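PDB 3IJ3: cytosol aminopeptidase from Coxiella burnetii, which probably acts as a manganese-dependent aminopeptidase of the M17 family, removing amino acids from the N-termini of peptides. Local coordinates for residues A202-F216 against R228-I240. Numbering follows the deposited sequence. Where two conformers were deposited one is given.
Sequences AKVKIIESKDLETEF and RPPLLIDLKWGDI. With SO4 (sulfate ion), chain G; EDO (1,2-ethanediol), chain K.
Leu232 sets CD2 over one face of the Phe216 ring, 3.5 Å from the ring centroid and 19° off its normal, which identifies a CH-pi contact. CG of Leu232 stands anti to the backbone N (chi1 174°), turning the branch toward the ring of Phe216, the residue that follows helix 209-215. In the conformer given for Ile207, its CD1 also meets that CD2, the two side chains running side by side, and Leu212 CD1 packs on Leu232 CB at 3.9 Å. Leu212 spreads its other branch, CD2, onto the Pro230 ring, so the helix closes tightly over this end of the strand pair.

The backbones form an antiparallel ladder in which Lys203 with Lys236, Lys205 with Asp234 and Ile207 with Leu232 are hydrogen-bonded pairs. Each contributes two N-H...O bonds; that from Ile207 N to Leu232 O is 2.8 Å long and nearly straight at 174°.

Farther from the helix, the face bearing these three pairs becomes polar and looser. Lys205 bends at chi3 and brings NZ only to 3.8 Å from Asp234 OD2, a long salt bridge; a water donates to that oxygen at 2.7 Å, and Arg297 is the carboxylate's stronger partner. Next to them, Lys203 and Lys236 run alongside each other to a sulfate, probably from the crystallisation liquor: Lys203 NZ bonds its O1 at 2.7 Å and Lys236 NZ its O3 at 2.6 Å. The anion, also bound by Arg295, probably offsets their like charges, and Lys236 NZ also pairs with Glu349.

On the reverse face Val204, Ile206, Ile233 and Leu235 make an apolar surface against helix 186-200, while Trp237 meets helix 275-289. Strand 231-237 is thus central here, flanked by 203-208 and by the antiparallel strand 295-305, which joins the pair to the mixed sheet of the catalytic domain.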
loop_
_atom_site.group_PDB
_atom_site.type_symbol
_atom_site.label_atom_id
_atom_site.label_comp_id
_atom_site.label_asym_id
_atom_site.label_seq_id
_atom_site.Cartn_x
_atom_site.Cartn_y
_atom_site.Cartn_z
ATOM N N ALA A 202 -41.559 20.195 22.571
ATOM C CA ALA A 202 -40.997 20.747 21.327
ATOM C C ALA A 202 -41.700 19.994 20.198
ATOM O O ALA A 202 -42.244 18.909 20.436
ATOM C CB ALA A 202 -39.501 20.519 21.235
ATOM N N LYS A 203 -41.748 20.578 19.000
ATOM C CA LYS A 203 -42.391 19.945 17.854
ATOM C C LYS A 203 -41.306 19.315 16.978
ATOM O O LYS A 203 -40.215 19.875 16.854
ATOM C CB LYS A 203 -43.227 20.961 17.014
ATOM C CG LYS A 203 -42.396 21.987 16.241
ATOM C CD LYS A 203 -43.087 22.692 14.995
ATOM C CE LYS A 203 -43.827 23.949 15.287
ATOM N NZ LYS A 203 -44.219 24.606 13.990
ATOM N N VAL A 204 -41.595 18.155 16.415
ATOM C CA VAL A 204 -40.656 17.464 15.543
ATOM C C VAL A 204 -41.344 17.021 14.262
ATOM O O VAL A 204 -42.429 16.410 14.291
ATOM C CB VAL A 204 -40.054 16.215 16.216
ATOM C CG1 VAL A 204 -39.018 15.545 15.286
ATOM C CG2 VAL A 204 -39.411 16.577 17.552
ATOM N N LYS A 205 -40.688 17.323 13.145
ATOM C CA LYS A 205 -41.118 16.945 11.819
ATOM C C LYS A 205 -40.014 16.031 11.268
ATOM O O LYS A 205 -38.849 16.340 11.422
ATOM C CB LYS A 205 -41.228 18.223 10.940
ATOM C CG LYS A 205 -41.400 17.966 9.473
ATOM C CD LYS A 205 -41.762 19.230 8.703
ATOM C CE LYS A 205 -40.691 20.265 8.681
ATOM N NZ LYS A 205 -41.135 21.390 7.803
ATOM N N ILE A 206 -40.395 14.924 10.643
ATOM C CA ILE A 206 -39.452 14.007 10.004
ATOM C C ILE A 206 -39.748 14.033 8.511
ATOM O O ILE A 206 -40.882 13.738 8.091
ATOM C CB ILE A 206 -39.627 12.578 10.509
ATOM C CG1 ILE A 206 -39.525 12.512 12.040
ATOM C CG2 ILE A 206 -38.624 11.629 9.819
ATOM C CD1 ILE A 206 -38.212 12.963 12.605
ATOM N N ILE A 207 -38.740 14.422 7.733
ATOM C CA ILE A 207 -38.847 14.480 6.287
ATOM C C ILE A 207 -38.196 13.191 5.763
ATOM O O ILE A 207 -37.018 12.934 5.994
ATOM C CB ILE A 207 -38.188 15.735 5.694
ATOM C CG1 ILE A 207 -38.810 16.993 6.327
ATOM C CG2 ILE A 207 -38.341 15.745 4.138
ATOM C CD1 ILE A 207 -38.281 18.323 5.737
ATOM N N GLU A 208 -39.002 12.365 5.084
ATOM C CA GLU A 208 -38.570 11.037 4.556
ATOM C C GLU A 208 -38.914 10.777 3.090
ATOM O O GLU A 208 -39.531 11.604 2.419
ATOM C CB GLU A 208 -39.326 9.922 5.311
ATOM C CG GLU A 208 -39.186 9.873 6.818
ATOM C CD GLU A 208 -40.109 8.820 7.442
ATOM O OE1 GLU A 208 -40.162 7.653 6.952
ATOM O OE2 GLU A 208 -40.780 9.156 8.436
ATOM N N SER A 209 -38.478 9.607 2.604
ATOM C CA SER A 209 -38.882 9.082 1.312
ATOM C C SER A 209 -39.034 10.065 0.183
ATOM O O SER A 209 -38.094 10.796 -0.101
ATOM C CB SER A 209 -40.159 8.252 1.516
ATOM O OG SER A 209 -39.942 7.237 2.474
ATOM N N LYS A 210 -40.207 10.134 -0.451
ATOM C CA LYS A 210 -40.384 10.980 -1.622
ATOM C C LYS A 210 -40.265 12.458 -1.388
ATOM O O LYS A 210 -39.758 13.177 -2.239
ATOM C CB LYS A 210 -41.712 10.659 -2.346
ATOM C CG LYS A 210 -41.766 9.227 -2.903
ATOM C CD LYS A 210 -40.668 8.991 -3.961
ATOM C CE LYS A 210 -40.510 7.520 -4.349
ATOM N NZ LYS A 210 -39.300 7.326 -5.224
ATOM N N ASP A 211 -40.697 12.942 -0.235
ATOM C CA ASP A 211 -40.586 14.373 -0.008
ATOM C C ASP A 211 -39.103 14.721 0.177
ATOM O O ASP A 211 -38.668 15.772 -0.235
ATOM C CB ASP A 211 -41.426 14.859 1.203
ATOM C CG ASP A 211 -41.807 16.317 1.075
ATOM O OD1 ASP A 211 -42.262 16.711 -0.039
ATOM O OD2 ASP A 211 -41.686 17.056 2.062
ATOM N N LEU A 212 -38.339 13.832 0.808
ATOM C CA LEU A 212 -36.921 14.065 1.003
ATOM C C LEU A 212 -36.218 14.053 -0.377
ATOM O O LEU A 212 -35.407 14.908 -0.705
ATOM C CB LEU A 212 -36.304 12.965 1.864
ATOM C CG LEU A 212 -34.853 13.258 2.254
ATOM C CD1 LEU A 212 -34.828 14.241 3.494
ATOM C CD2 LEU A 212 -34.108 11.977 2.529
ATOM N N GLU A 213 -36.558 13.076 -1.174
ATOM C CA GLU A 213 -35.969 12.932 -2.505
ATOM C C GLU A 213 -36.149 14.217 -3.322
ATOM O O GLU A 213 -35.232 14.671 -4.011
ATOM C CB GLU A 213 -36.600 11.707 -3.164
ATOM C CG GLU A 213 -35.971 11.295 -4.430
ATOM C CD GLU A 213 -36.571 10.016 -4.996
ATOM O OE1 GLU A 213 -37.326 9.291 -4.295
ATOM O OE2 GLU A 213 -36.240 9.741 -6.141
ATOM N N THR A 214 -37.325 14.831 -3.219
ATOM C CA THR A 214 -37.612 16.073 -3.942
ATOM C C THR A 214 -37.059 17.336 -3.323
ATOM O O THR A 214 -36.461 18.168 -4.014
ATOM C CB THR A 214 -39.155 16.266 -4.073
ATOM O OG1 THR A 214 -39.674 15.232 -4.900
ATOM C CG2 THR A 214 -39.508 17.627 -4.679
ATOM N N GLU A 215 -37.242 17.484 -2.011
ATOM C CA GLU A 215 -36.910 18.710 -1.319
ATOM C C GLU A 215 -35.460 18.802 -0.806
ATOM O O GLU A 215 -34.943 19.903 -0.678
ATOM C CB GLU A 215 -37.895 18.918 -0.165
ATOM C CG GLU A 215 -39.378 19.064 -0.608
ATOM C CD GLU A 215 -39.676 20.371 -1.275
ATOM O OE1 GLU A 215 -38.878 21.334 -1.118
ATOM O OE2 GLU A 215 -40.737 20.446 -1.932
ATOM N N PHE A 216 -34.870 17.663 -0.460
ATOM C CA PHE A 216 -33.494 17.581 0.061
ATOM C C PHE A 216 -32.729 16.527 -0.736
ATOM O O PHE A 216 -32.273 15.522 -0.179
ATOM C CB PHE A 216 -33.549 17.225 1.553
ATOM C CG PHE A 216 -34.244 18.263 2.368
ATOM C CD1 PHE A 216 -33.541 19.304 2.928
ATOM C CD2 PHE A 216 -35.624 18.234 2.519
ATOM C CE1 PHE A 216 -34.191 20.287 3.664
ATOM C CE2 PHE A 216 -36.278 19.233 3.214
ATOM C CZ PHE A 216 -35.569 20.250 3.783
ATOM N N ARG A 228 -31.445 1.124 5.460
ATOM C CA ARG A 228 -32.260 1.971 6.327
ATOM C C ARG A 228 -32.306 3.340 5.661
ATOM O O ARG A 228 -31.280 4.017 5.568
ATOM C CB ARG A 228 -31.674 2.011 7.718
ATOM C CG ARG A 228 -31.648 0.598 8.279
ATOM C CD ARG A 228 -31.012 0.536 9.585
ATOM N NE ARG A 228 -29.651 1.069 9.558
ATOM C CZ ARG A 228 -28.885 1.147 10.641
ATOM N NH1 ARG A 228 -29.362 0.723 11.786
ATOM N NH2 ARG A 228 -27.662 1.662 10.579
ATOM N N PRO A 229 -33.491 3.733 5.205
ATOM C CA PRO A 229 -33.578 4.945 4.389
ATOM C C PRO A 229 -33.239 6.253 5.084
ATOM O O PRO A 229 -33.395 6.358 6.308
ATOM C CB PRO A 229 -35.020 4.947 3.877
ATOM C CG PRO A 229 -35.738 3.901 4.576
ATOM C CD PRO A 229 -34.777 3.020 5.296
ATOM N N PRO A 230 -32.806 7.245 4.292
ATOM C CA PRO A 230 -32.417 8.540 4.839
ATOM C C PRO A 230 -33.601 9.405 5.229
ATOM O O PRO A 230 -34.712 9.238 4.705
ATOM C CB PRO A 230 -31.656 9.169 3.682
ATOM C CG PRO A 230 -32.339 8.650 2.467
ATOM C CD PRO A 230 -32.651 7.209 2.827
ATOM N N LEU A 231 -33.339 10.356 6.115
ATOM C CA LEU A 231 -34.373 11.293 6.557
ATOM C C LEU A 231 -33.755 12.570 7.092
ATOM O O LEU A 231 -32.540 12.651 7.276
ATOM C CB LEU A 231 -35.274 10.617 7.573
ATOM C CG LEU A 231 -34.644 10.019 8.818
ATOM C CD1 LEU A 231 -34.508 11.135 9.836
ATOM C CD2 LEU A 231 -35.431 8.891 9.451
ATOM N N LEU A 232 -34.601 13.577 7.270
ATOM C CA LEU A 232 -34.201 14.832 7.872
ATOM C C LEU A 232 -35.089 15.053 9.083
ATOM O O LEU A 232 -36.315 14.968 8.993
ATOM C CB LEU A 232 -34.342 16.003 6.902
ATOM C CG LEU A 232 -34.079 17.399 7.469
ATOM C CD1 LEU A 232 -32.614 17.576 7.912
ATOM C CD2 LEU A 232 -34.463 18.441 6.450
ATOM N N ILE A 233 -34.457 15.265 10.224
ATOM C CA ILE A 233 -35.154 15.561 11.487
ATOM C C ILE A 233 -35.146 17.088 11.669
ATOM O O ILE A 233 -34.082 17.694 11.605
ATOM C CB ILE A 233 -34.405 14.915 12.668
ATOM C CG1 ILE A 233 -34.299 13.412 12.465
ATOM C CG2 ILE A 233 -35.102 15.235 14.025
ATOM C CD1 ILE A 233 -33.148 12.774 13.255
ATOM N N ASP A 234 -36.310 17.675 11.978
ATOM C CA ASP A 234 -36.486 19.133 12.125
ATOM C C ASP A 234 -37.302 19.408 13.382
ATOM O O ASP A 234 -38.506 19.158 13.404
ATOM C CB ASP A 234 -37.189 19.657 10.864
ATOM C CG ASP A 234 -37.300 21.196 10.786
ATOM O OD1 ASP A 234 -36.876 21.904 11.705
ATOM O OD2 ASP A 234 -37.825 21.697 9.739
ATOM N N LEU A 235 -36.624 19.831 14.442
ATOM C CA LEU A 235 -37.253 20.140 15.725
ATOM C C LEU A 235 -37.317 21.634 15.965
ATOM O O LEU A 235 -36.361 22.365 15.640
ATOM C CB LEU A 235 -36.493 19.449 16.876
ATOM C CG LEU A 235 -36.851 19.786 18.348
ATOM C CD1 LEU A 235 -36.395 18.683 19.309
ATOM C CD2 LEU A 235 -36.238 21.139 18.788
ATOM N N LYS A 236 -38.434 22.100 16.540
ATOM C CA LYS A 236 -38.593 23.505 16.895
ATOM C C LYS A 236 -39.133 23.655 18.315
ATOM O O LYS A 236 -39.960 22.869 18.767
ATOM C CB LYS A 236 -39.499 24.266 15.922
ATOM C CG LYS A 236 -38.854 24.471 14.573
ATOM C CD LYS A 236 -39.692 25.294 13.610
ATOM C CE LYS A 236 -38.826 25.719 12.414
ATOM N NZ LYS A 236 -39.549 26.596 11.443
ATOM N N TRP A 237 -38.666 24.697 18.985
ATOM C CA TRP A 237 -39.084 25.008 20.352
ATOM C C TRP A 237 -38.899 26.473 20.653
ATOM O O TRP A 237 -38.015 27.116 20.114
ATOM C CB TRP A 237 -38.229 24.190 21.340
ATOM C CG TRP A 237 -38.356 24.518 22.797
ATOM C CD1 TRP A 237 -39.122 23.871 23.699
ATOM C CD2 TRP A 237 -37.662 25.553 23.523
ATOM N NE1 TRP A 237 -38.975 24.433 24.949
ATOM C CE2 TRP A 237 -38.070 25.457 24.870
ATOM C CE3 TRP A 237 -36.719 26.525 23.171
ATOM C CZ2 TRP A 237 -37.586 26.323 25.868
ATOM C CZ3 TRP A 237 -36.246 27.388 24.150
ATOM C CH2 TRP A 237 -36.674 27.278 25.487
ATOM N N GLY A 238 -39.753 27.006 21.522
ATOM C CA GLY A 238 -39.570 28.358 21.987
ATOM C C GLY A 238 -40.513 29.390 21.429
ATOM O O GLY A 238 -41.267 29.123 20.491
ATOM N N ASP A 239 -40.433 30.580 22.016
ATOM C CA ASP A 239 -41.263 31.717 21.637
ATOM C C ASP A 239 -40.941 32.147 20.217
ATOM O O ASP A 239 -39.788 32.419 19.902
ATOM C CB ASP A 239 -41.017 32.871 22.613
ATOM C CG ASP A 239 -42.014 34.022 22.446
ATOM O OD1 ASP A 239 -42.475 34.299 21.315
ATOM O OD2 ASP A 239 -42.322 34.668 23.465
ATOM N N ILE A 240 -41.964 32.228 19.375
ATOM C CA ILE A 240 -41.782 32.607 17.969
ATOM C C ILE A 240 -41.251 34.037 17.804
ATOM O O ILE A 240 -40.724 34.380 16.755
ATOM C CB ILE A 240 -43.096 32.408 17.146
ATOM C CG1 ILE A 240 -42.822 32.538 15.642
ATOM C CG2 ILE A 240 -44.165 33.372 17.589
ATOM C CD1 ILE A 240 -41.753 31.596 15.126
HETATM S S SO4 G . -42.502 28.024 12.266
HETATM O O1 SO4 G . -43.024 26.758 12.770
HETATM O O2 SO4 G . -43.313 29.126 12.778
HETATM O O3 SO4 G . -41.136 28.202 12.725
HETATM O O4 SO4 G . -42.543 28.048 10.809
HETATM C C1 EDO K . -33.476 21.437 -5.645
HETATM O O1 EDO K . -33.171 21.204 -7.021
HETATM C C2 EDO K . -34.966 21.333 -5.386
HETATM O O2 EDO K . -35.185 21.221 -3.974
HETATM O O HOH W 1 -37.852 21.351 7.031
HETATM O O HOH W 2 -35.660 9.072 1.667
HETATM O O HOH W 3 -36.536 7.824 3.644
#